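Local coordinates for lipase (PDB 5AH0), which hydrolyses ester bonds as a zinc-containing bacterial lipase and also breaks down the synthetic polyester poly(butylene adipate-co-terephthalate), at residues Lys180-Val183 and Ala184-Ser188; Arg245-Asn248 and Gln249-Ala253; Ser140-Ser143 and Ser144-Gly148; Thr190-Gly193 and Glu194-Tyr198. One frame throughout, in Å; residues are numbered along the deposited sequence.

How the interactions relate
All four contacts are local and belong to a lipase family of the alpha/beta-hydrolase clan, outside the strands of its central parallel sheet. Along the chain the order is interaction 3, 1, 4, 2. Interactions 1 and 4 are neighbours, with centres about 9 Å apart. Interaction 1 is a regular part of helix 173-190. Interaction 4 begins at its last residue, and Ala187 O and Gly193 N probably hydrogen-bond between them. Interaction 2, ending helix 241-250, lies about 32 Å from interaction 1, centre to centre. Interaction 3 precedes strand 153-159, about 21 Å from interaction 2 between centres. The side chains of Phe146 and Trp250 lie about 10 and about 11 Å from a bound zinc ion.

Interaction 1: residues Lys180-Val183 and Ala184-Ser188; sequences KNLV and ASLAS
Leu182 and Leu186 sit one helical turn apart on the same flank of helix 173-190. The side chain of Leu186 can be followed outward. Its CB lies near the carbonyl oxygens of both Val183 and Leu182. CG then comes close to Leu182 O, at 3.2 Å. This follows from chi1 of -66°, which sets CG beside the backbone N and turns the branch back toward the preceding turn. At the tip, CD1 meets CD2 of Leu182 at 4.0 Å. The two leucine side chains run at a slant to each other and touch through one methyl each.

The backbone beneath is regular alpha helix, with four successive i to i+4 bonds. Ala184 N reaches Lys180 O at 3.0 Å with a nearly straight N-H, 169°. Ser185 N to Asn181 O is shorter, 2.7 Å, but more bent, at 145°. Leu186 N binds Leu182 O at 2.9 Å, and Ala187 N binds Val183 O at 3.1 Å.

The hydroxyl of Ser185 leaves the helix and hydrogen-bonds to Pro278 O. Asn181 instead turns its ND2 back to Asp177 O, one turn earlier. Val183 packs on Leu215 and Lys180 on Thr219 and Asn220, all of helix 215-223. Leu182 touches Met13, and Asn181 and Ser185 meet the loop at Leu277 to Ile281.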
loop_
_atom_site.group_PDB
_atom_site.type_symbol
_atom_site.label_atom_id
_atom_site.label_comp_id
_atom_site.label_asym_id
_atom_site.label_seq_id
_atom_site.Cartn_x
_atom_site.Cartn_y
_atom_site.Cartn_z
ATOM N N LYS A 180 2.366 -14.682 7.904
ATOM C CA LYS A 180 1.682 -15.893 8.323
ATOM C C LYS A 180 0.634 -15.600 9.389
ATOM O O LYS A 180 -0.514 -16.037 9.279
ATOM C CB LYS A 180 2.685 -16.911 8.853
ATOM C CG LYS A 180 3.537 -17.563 7.776
ATOM C CD LYS A 180 4.818 -18.123 8.376
ATOM C CE LYS A 180 5.407 -19.187 7.473
ATOM N NZ LYS A 180 6.752 -19.612 7.913
ATOM N N ASN A 181 1.008 -14.823 10.400
ATOM C CA ASN A 181 0.085 -14.550 11.491
ATOM C C ASN A 181 -1.086 -13.666 11.080
ATOM O O ASN A 181 -2.185 -13.810 11.608
ATOM C CB ASN A 181 0.824 -13.916 12.657
ATOM C CG ASN A 181 1.533 -14.942 13.505
ATOM O OD1 ASN A 181 0.901 -15.664 14.285
ATOM N ND2 ASN A 181 2.856 -15.023 13.358
ATOM N N LEU A 182 -0.881 -12.771 10.120
ATOM C CA LEU A 182 -2.000 -11.961 9.652
ATOM C C LEU A 182 -3.055 -12.832 8.970
ATOM O O LEU A 182 -4.242 -12.660 9.203
ATOM C CB LEU A 182 -1.537 -10.866 8.696
ATOM C CG LEU A 182 -2.743 -10.035 8.249
ATOM C CD1 LEU A 182 -2.610 -8.599 8.656
ATOM C CD2 LEU A 182 -2.977 -10.152 6.750
ATOM N N VAL A 183 -2.632 -13.763 8.124
ATOM C CA VAL A 183 -3.588 -14.664 7.487
ATOM C C VAL A 183 -4.293 -15.502 8.535
ATOM O O VAL A 183 -5.513 -15.619 8.532
ATOM C CB VAL A 183 -2.923 -15.604 6.472
ATOM C CG1 VAL A 183 -3.966 -16.532 5.841
ATOM C CG2 VAL A 183 -2.223 -14.804 5.412
ATOM N N ALA A 184 -3.511 -16.069 9.443
ATOM C CA ALA A 184 -4.057 -16.885 10.509
ATOM C C ALA A 184 -5.024 -16.073 11.344
ATOM O O ALA A 184 -6.084 -16.562 11.737
ATOM C CB ALA A 184 -2.946 -17.432 11.372
ATOM N N SER A 185 -4.676 -14.812 11.575
ATOM C CA SER A 185 -5.524 -13.926 12.360
ATOM C C SER A 185 -6.861 -13.671 11.680
ATOM O O SER A 185 -7.901 -13.706 12.328
ATOM C CB SER A 185 -4.831 -12.591 12.611
ATOM O OG SER A 185 -5.673 -11.725 13.359
ATOM N N LEU A 186 -6.831 -13.404 10.377
ATOM C CA LEU A 186 -8.058 -13.151 9.627
ATOM C C LEU A 186 -8.996 -14.358 9.651
ATOM O O LEU A 186 -10.205 -14.218 9.849
ATOM C CB LEU A 186 -7.729 -12.785 8.186
ATOM C CG LEU A 186 -6.976 -11.476 7.954
ATOM C CD1 LEU A 186 -6.766 -11.272 6.454
ATOM C CD2 LEU A 186 -7.698 -10.293 8.581
ATOM N N ALA A 187 -8.426 -15.545 9.464
ATOM C CA ALA A 187 -9.199 -16.783 9.465
ATOM C C ALA A 187 -9.903 -16.992 10.796
ATOM O O ALA A 187 -11.037 -17.449 10.825
ATOM C CB ALA A 187 -8.309 -17.976 9.142
ATOM N N SER A 188 -9.236 -16.661 11.896
ATOM C CA SER A 188 -9.856 -16.824 13.206
ATOM C C SER A 188 -10.946 -15.791 13.442
ATOM O O SER A 188 -12.069 -16.129 13.805
ATOM C CB SER A 188 -8.814 -16.720 14.315
ATOM O OG SER A 188 -9.448 -16.589 15.577
#

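Interaction 2: residues Arg245-Asn248 and Gln249-Ala253; sequences RVLN and QWVKA
At the end of helix 241-250 the backbone changes to i to i+3 bonds, and Leu247 O accepts from both Trp250 N, at 3.2 Å, and Val251 N, at 3.0 Å. The Val251 donor lies nearly along the C=O axis, whereas that of Trp250 stands above the carbonyl plane. Gln249 N likewise turns to Val246 O, at 3.1 Å, and keeps only a weak bond to Arg245 O.

The indole of Trp250 folds back over this last turn. Its chi1 of 73° holds CG between the backbone N and the carbonyl carbon, which turns the ring back so that CD1 lies by Val246 O and Leu247 O. Val246 O is at the ring edge, near its plane, 3.5 Å from CD1. CG2 of Val251 sits over the centre of one face, 3.5 Å above it. Leu247 touches both side chains: its CD1 approaches Trp250 NE1 at 3.8 Å, and its CG meets Val251 CG2 at 3.9 Å.

The amide of Asn248 is bonded outside the turn: ND2 to Ile328 O and His163 O, OD1 from Arg121. The apolar group rests on helix 116-129, where Leu247 and Val251 meet Thr122 and Trp250 meets Gln125. Helix 54-66 adds Trp55 against Trp250 and Asn54 against Leu247.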
loop_
_atom_site.group_PDB
_atom_site.type_symbol
_atom_site.label_atom_id
_atom_site.label_comp_id
_atom_site.label_asym_id
_atom_site.label_seq_id
_atom_site.Cartn_x
_atom_site.Cartn_y
_atom_site.Cartn_z
ATOM N N ARG A 245 14.761 3.374 0.687
ATOM C CA ARG A 245 15.839 4.282 0.370
ATOM C C ARG A 245 16.049 4.328 -1.127
ATOM O O ARG A 245 16.062 5.398 -1.738
ATOM C CB ARG A 245 17.100 3.810 1.081
ATOM C CG ARG A 245 18.064 4.886 1.394
ATOM C CD ARG A 245 19.126 4.434 2.370
ATOM N NE ARG A 245 19.772 3.175 2.014
ATOM C CZ ARG A 245 20.910 2.766 2.561
ATOM N NH1 ARG A 245 21.514 3.532 3.458
ATOM N NH2 ARG A 245 21.451 1.608 2.205
ATOM N N VAL A 246 16.194 3.141 -1.710
ATOM C CA VAL A 246 16.423 2.989 -3.138
ATOM C C VAL A 246 15.267 3.574 -3.937
ATOM O O VAL A 246 15.476 4.328 -4.898
ATOM C CB VAL A 246 16.618 1.505 -3.512
ATOM C CG1 VAL A 246 16.687 1.333 -5.026
ATOM C CG2 VAL A 246 17.876 0.961 -2.854
ATOM N N LEU A 247 14.047 3.218 -3.547
ATOM C CA LEU A 247 12.855 3.725 -4.225
ATOM C C LEU A 247 12.824 5.255 -4.190
ATOM O O LEU A 247 12.467 5.903 -5.174
ATOM C CB LEU A 247 11.590 3.146 -3.583
ATOM C CG LEU A 247 10.261 3.305 -4.323
ATOM C CD1 LEU A 247 10.217 2.352 -5.492
ATOM C CD2 LEU A 247 9.085 3.054 -3.383
ATOM N N ASN A 248 13.224 5.820 -3.056
ATOM C CA ASN A 248 13.200 7.260 -2.844
ATOM C C ASN A 248 14.075 8.044 -3.810
ATOM O O ASN A 248 13.817 9.215 -4.070
ATOM C CB ASN A 248 13.636 7.580 -1.414
ATOM C CG ASN A 248 12.553 7.297 -0.400
ATOM O OD1 ASN A 248 11.503 6.751 -0.739
ATOM N ND2 ASN A 248 12.808 7.646 0.859
ATOM N N GLN A 249 15.109 7.401 -4.338
ATOM C CA GLN A 249 16.038 8.074 -5.231
ATOM C C GLN A 249 15.379 8.476 -6.537
ATOM O O GLN A 249 15.720 9.505 -7.114
ATOM C CB GLN A 249 17.251 7.191 -5.512
ATOM C CG GLN A 249 18.405 7.412 -4.547
ATOM C CD GLN A 249 19.575 6.488 -4.821
ATOM O OE1 GLN A 249 19.389 5.298 -5.082
ATOM N NE2 GLN A 249 20.792 7.030 -4.757
ATOM N N TRP A 250 14.434 7.664 -7.005
ATOM C CA TRP A 250 13.861 7.876 -8.333
ATOM C C TRP A 250 12.342 8.101 -8.344
ATOM O O TRP A 250 11.770 8.435 -9.388
ATOM C CB TRP A 250 14.214 6.696 -9.240
ATOM C CG TRP A 250 13.460 5.441 -8.933
ATOM C CD1 TRP A 250 13.756 4.518 -7.976
ATOM C CD2 TRP A 250 12.288 4.966 -9.605
ATOM N NE1 TRP A 250 12.836 3.497 -8.003
ATOM C CE2 TRP A 250 11.922 3.748 -8.993
ATOM C CE3 TRP A 250 11.511 5.452 -10.663
ATOM C CZ2 TRP A 250 10.809 3.009 -9.405
ATOM C CZ3 TRP A 250 10.404 4.717 -11.071
ATOM C CH2 TRP A 250 10.065 3.507 -10.443
ATOM N N VAL A 251 11.689 7.919 -7.199
ATOM C CA VAL A 251 10.262 8.237 -7.091
ATOM C C VAL A 251 10.087 9.551 -6.336
ATOM O O VAL A 251 10.179 9.598 -5.106
ATOM C CB VAL A 251 9.471 7.118 -6.402
ATOM C CG1 VAL A 251 8.009 7.500 -6.285
ATOM C CG2 VAL A 251 9.614 5.823 -7.180
ATOM N N LYS A 252 9.847 10.618 -7.088
ATOM C CA LYS A 252 9.906 11.968 -6.552
ATOM C C LYS A 252 8.537 12.617 -6.538
ATOM O O LYS A 252 7.640 12.211 -7.277
ATOM C CB LYS A 252 10.878 12.829 -7.368
ATOM C CG LYS A 252 12.280 12.255 -7.534
ATOM C CD LYS A 252 13.046 13.068 -8.571
ATOM C CE LYS A 252 14.469 12.566 -8.797
ATOM N NZ LYS A 252 15.423 13.218 -7.861
ATOM N N ALA A 253 8.384 13.637 -5.702
ATOM C CA ALA A 253 7.112 14.332 -5.599
ATOM C C ALA A 253 6.860 15.100 -6.885
ATOM O O ALA A 253 7.679 15.924 -7.283
ATOM C CB ALA A 253 7.102 15.266 -4.399
#

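Interaction 3: residues Ser140-Ser143 and Ser144-Gly148; sequences SQLS and SLFAG
In Phe146, chi1 of -53° puts CG beside the backbone N and swings the ring over to Ser143, while chi1 of Ser143 (177°) sets OG anti to its own backbone N and brings it near Leu145 N. CE2 of the ring then lies 3.6 Å from CB of Ser143, and CD2 is 3.5 Å from Ser143 O. Leu142 reaches the same ring from the chain before the turn. Its CD1 touches Phe146 CD2 at 4.0 Å, with the two side chains crossing at about a right angle.

The backbone forms a 3-10 turn here, over 144-146, in the loop between helix 132-136 and strand 153-159. Phe146 N binds Ser143 O at 3.1 Å with an N-H angle of 160°. The donor stands above the carbonyl plane. Ser143 OG takes a weak bond from Leu145 N at 3.5 Å. Ser143 therefore meets the start of the turn with both its carbonyl and its hydroxyl.

Phe146 packs further on Asp71 of strand 68-71 and on Glu134 of helix 132-136. The end of the Leu145 side chain leads away from Ser143 and packs on Leu126 and Leu127 of helix 116-129.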
loop_
_atom_site.group_PDB
_atom_site.type_symbol
_atom_site.label_atom_id
_atom_site.label_comp_id
_atom_site.label_asym_id
_atom_site.label_seq_id
_atom_site.Cartn_x
_atom_site.Cartn_y
_atom_site.Cartn_z
ATOM N N SER A 140 7.647 -5.070 -29.653
ATOM C CA SER A 140 6.522 -4.235 -30.000
ATOM C C SER A 140 5.524 -4.404 -28.886
ATOM O O SER A 140 5.792 -5.113 -27.903
ATOM C CB SER A 140 5.914 -4.614 -31.346
ATOM O OG SER A 140 5.327 -5.899 -31.299
ATOM N N GLN A 141 4.392 -3.726 -29.020
ATOM C CA GLN A 141 3.308 -3.891 -28.076
ATOM C C GLN A 141 3.776 -3.549 -26.655
ATOM O O GLN A 141 3.688 -4.378 -25.753
ATOM C CB GLN A 141 2.777 -5.323 -28.149
ATOM C CG GLN A 141 1.276 -5.428 -28.225
ATOM C CD GLN A 141 0.791 -6.857 -28.131
ATOM O OE1 GLN A 141 0.386 -7.316 -27.059
ATOM N NE2 GLN A 141 0.841 -7.577 -29.251
ATOM N N LEU A 142 4.314 -2.343 -26.479
ATOM C CA LEU A 142 4.734 -1.845 -25.164
ATOM C C LEU A 142 3.536 -1.342 -24.344
ATOM O O LEU A 142 2.590 -0.785 -24.907
ATOM C CB LEU A 142 5.763 -0.726 -25.335
ATOM C CG LEU A 142 6.240 0.023 -24.092
ATOM C CD1 LEU A 142 7.171 -0.850 -23.258
ATOM C CD2 LEU A 142 6.910 1.334 -24.463
ATOM N N SER A 143 3.574 -1.529 -23.021
ATOM C CA SER A 143 2.492 -1.040 -22.165
ATOM C C SER A 143 2.416 0.477 -22.123
ATOM O O SER A 143 3.425 1.153 -21.918
ATOM C CB SER A 143 2.627 -1.549 -20.736
ATOM O OG SER A 143 1.590 -0.990 -19.941
ATOM N N SER A 144 1.202 0.995 -22.290
ATOM C CA SER A 144 0.955 2.432 -22.328
ATOM C C SER A 144 1.463 3.179 -21.088
ATOM O O SER A 144 1.793 4.365 -21.161
ATOM C CB SER A 144 -0.546 2.680 -22.500
ATOM O OG SER A 144 -0.868 4.055 -22.385
ATOM N N LEU A 145 1.545 2.477 -19.961
ATOM C CA LEU A 145 2.025 3.077 -18.726
ATOM C C LEU A 145 3.404 3.720 -18.883
ATOM O O LEU A 145 3.679 4.767 -18.293
ATOM C CB LEU A 145 2.065 2.036 -17.605
ATOM C CG LEU A 145 2.564 2.563 -16.255
ATOM C CD1 LEU A 145 1.715 3.748 -15.778
ATOM C CD2 LEU A 145 2.606 1.457 -15.206
ATOM N N PHE A 146 4.264 3.096 -19.686
ATOM C CA PHE A 146 5.660 3.527 -19.786
ATOM C C PHE A 146 5.918 4.637 -20.804
ATOM O O PHE A 146 7.061 5.062 -20.980
ATOM C CB PHE A 146 6.549 2.322 -20.103
ATOM C CG PHE A 146 6.365 1.175 -19.152
ATOM C CD1 PHE A 146 6.802 1.269 -17.842
ATOM C CD2 PHE A 146 5.753 0.007 -19.564
ATOM C CE1 PHE A 146 6.623 0.214 -16.951
ATOM C CE2 PHE A 146 5.582 -1.053 -18.689
ATOM C CZ PHE A 146 6.015 -0.950 -17.378
ATOM N N ALA A 147 4.873 5.115 -21.468
ATOM C CA ALA A 147 5.039 6.231 -22.403
ATOM C C ALA A 147 5.500 7.490 -21.670
ATOM O O ALA A 147 6.581 8.024 -21.943
ATOM C CB ALA A 147 3.740 6.502 -23.158
ATOM N N GLY A 148 4.663 7.938 -20.732
ATOM C CA GLY A 148 4.889 9.157 -19.975
ATOM C C GLY A 148 3.868 10.239 -20.307
ATOM O O GLY A 148 2.912 10.012 -21.053
#

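Interaction 4: residues Thr190-Gly193 and Glu194-Tyr198; sequences TGAG and EKLIY
Thr190 OG1, whose methyl neighbour across the turn is Leu196 CD1 at 4.1 Å, has two polar partners. Ala192 N donates to it at 3.2 Å with an N-H angle of 152°. OG1 is also hydrogen-bonded to Leu186 O, one turn back in helix 173-190. Its chi1 of 63° sets OG1 between the backbone N and the carbonyl carbon, within reach of both. The bond from Ala192 N, two residues on, makes this an ST turn.

Gly191 follows as the first residue to leave helical angles, with positive phi. Two further turns succeed each other. Lys195 N binds Ala192 O at 3.1 Å, and Leu196 N binds Gly193 O at 3.2 Å. Both donors stand above the carbonyl plane. The chain thus curls back on itself just past the C-terminal end of helix 173-190, and Gly193 is tied to Ala187 of that helix through the backbone.

The curl brings Leu196 against Ala192. CB of Ala192 lies 3.7 Å from Leu196 CA and 3.8 Å from its CB. Leu196 CD1 also comes to 3.9 Å from Ala192 CB, so the methyl is met by backbone and branch alike. Leu196 is buried against Val183, Leu186 and Ala187 of helix 173-190 and Leu215 of helix 215-223. Glu194 bends at chi2, and its OE2 is hydrogen-bonded to Thr216 OG1 of helix 215-223.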
loop_
_atom_site.group_PDB
_atom_site.type_symbol
_atom_site.label_atom_id
_atom_site.label_comp_id
_atom_site.label_asym_id
_atom_site.label_seq_id
_atom_site.Cartn_x
_atom_site.Cartn_y
_atom_site.Cartn_z
ATOM N N THR A 190 -12.796 -13.925 11.472
ATOM C CA THR A 190 -14.031 -14.083 10.715
ATOM C C THR A 190 -14.716 -15.423 10.999
ATOM O O THR A 190 -15.912 -15.575 10.778
ATOM C CB THR A 190 -13.781 -13.978 9.207
ATOM O OG1 THR A 190 -12.926 -15.050 8.785
ATOM C CG2 THR A 190 -13.139 -12.641 8.875
ATOM N N GLY A 191 -13.960 -16.401 11.482
ATOM C CA GLY A 191 -14.531 -17.718 11.687
ATOM C C GLY A 191 -14.416 -18.567 10.432
ATOM O O GLY A 191 -14.954 -19.674 10.356
ATOM N N ALA A 192 -13.736 -18.030 9.426
ATOM C CA ALA A 192 -13.537 -18.746 8.169
ATOM C C ALA A 192 -12.698 -20.008 8.335
ATOM O O ALA A 192 -12.906 -20.988 7.613
ATOM C CB ALA A 192 -12.892 -17.834 7.137
ATOM N N GLY A 193 -11.750 -19.982 9.272
ATOM C CA GLY A 193 -10.846 -21.102 9.450
ATOM C C GLY A 193 -10.096 -21.369 8.156
ATOM O O GLY A 193 -9.740 -20.436 7.436
ATOM N N GLU A 194 -9.893 -22.644 7.840
ATOM C CA GLU A 194 -9.161 -23.046 6.636
ATOM C C GLU A 194 -9.853 -22.660 5.330
ATOM O O GLU A 194 -9.241 -22.718 4.262
ATOM C CB GLU A 194 -8.924 -24.559 6.641
ATOM C CG GLU A 194 -7.749 -25.003 7.495
ATOM C CD GLU A 194 -6.400 -24.683 6.862
ATOM O OE1 GLU A 194 -6.334 -24.546 5.620
ATOM O OE2 GLU A 194 -5.404 -24.570 7.610
ATOM N N LYS A 195 -11.123 -22.272 5.403
ATOM C CA LYS A 195 -11.852 -21.926 4.192
ATOM C C LYS A 195 -11.778 -20.441 3.867
ATOM O O LYS A 195 -12.529 -19.955 3.029
ATOM C CB LYS A 195 -13.314 -22.378 4.279
ATOM C CG LYS A 195 -13.487 -23.890 4.194
ATOM C CD LYS A 195 -14.925 -24.263 3.844
ATOM C CE LYS A 195 -15.068 -25.752 3.517
ATOM N NZ LYS A 195 -16.444 -26.101 3.042
ATOM N N LEU A 196 -10.864 -19.730 4.520
ATOM C CA LEU A 196 -10.669 -18.305 4.264
ATOM C C LEU A 196 -10.276 -18.042 2.813
ATOM O O LEU A 196 -9.356 -18.664 2.284
ATOM C CB LEU A 196 -9.590 -17.744 5.190
ATOM C CG LEU A 196 -9.214 -16.272 5.019
ATOM C CD1 LEU A 196 -10.238 -15.358 5.697
ATOM C CD2 LEU A 196 -7.820 -16.028 5.613
ATOM N N ILE A 197 -10.973 -17.121 2.165
ATOM C CA ILE A 197 -10.605 -16.734 0.815
ATOM C C ILE A 197 -9.515 -15.673 0.889
ATOM O O ILE A 197 -9.764 -14.527 1.263
ATOM C CB ILE A 197 -11.807 -16.216 0.027
ATOM C CG1 ILE A 197 -12.952 -17.229 0.112
ATOM C CG2 ILE A 197 -11.413 -15.932 -1.421
ATOM C CD1 ILE A 197 -14.221 -16.787 -0.574
ATOM N N TYR A 198 -8.292 -16.080 0.586
ATOM C CA TYR A 198 -7.156 -15.176 0.585
ATOM C C TYR A 198 -6.153 -15.662 -0.447
ATOM O O TYR A 198 -5.869 -16.855 -0.527
ATOM C CB TYR A 198 -6.515 -15.094 1.976
ATOM C CG TYR A 198 -5.537 -13.951 2.138
ATOM C CD1 TYR A 198 -4.256 -14.021 1.589
ATOM C CD2 TYR A 198 -5.883 -12.802 2.848
ATOM C CE1 TYR A 198 -3.341 -12.972 1.738
ATOM C CE2 TYR A 198 -4.975 -11.740 3.003
ATOM C CZ TYR A 198 -3.709 -11.842 2.444
ATOM O OH TYR A 198 -2.813 -10.813 2.583
#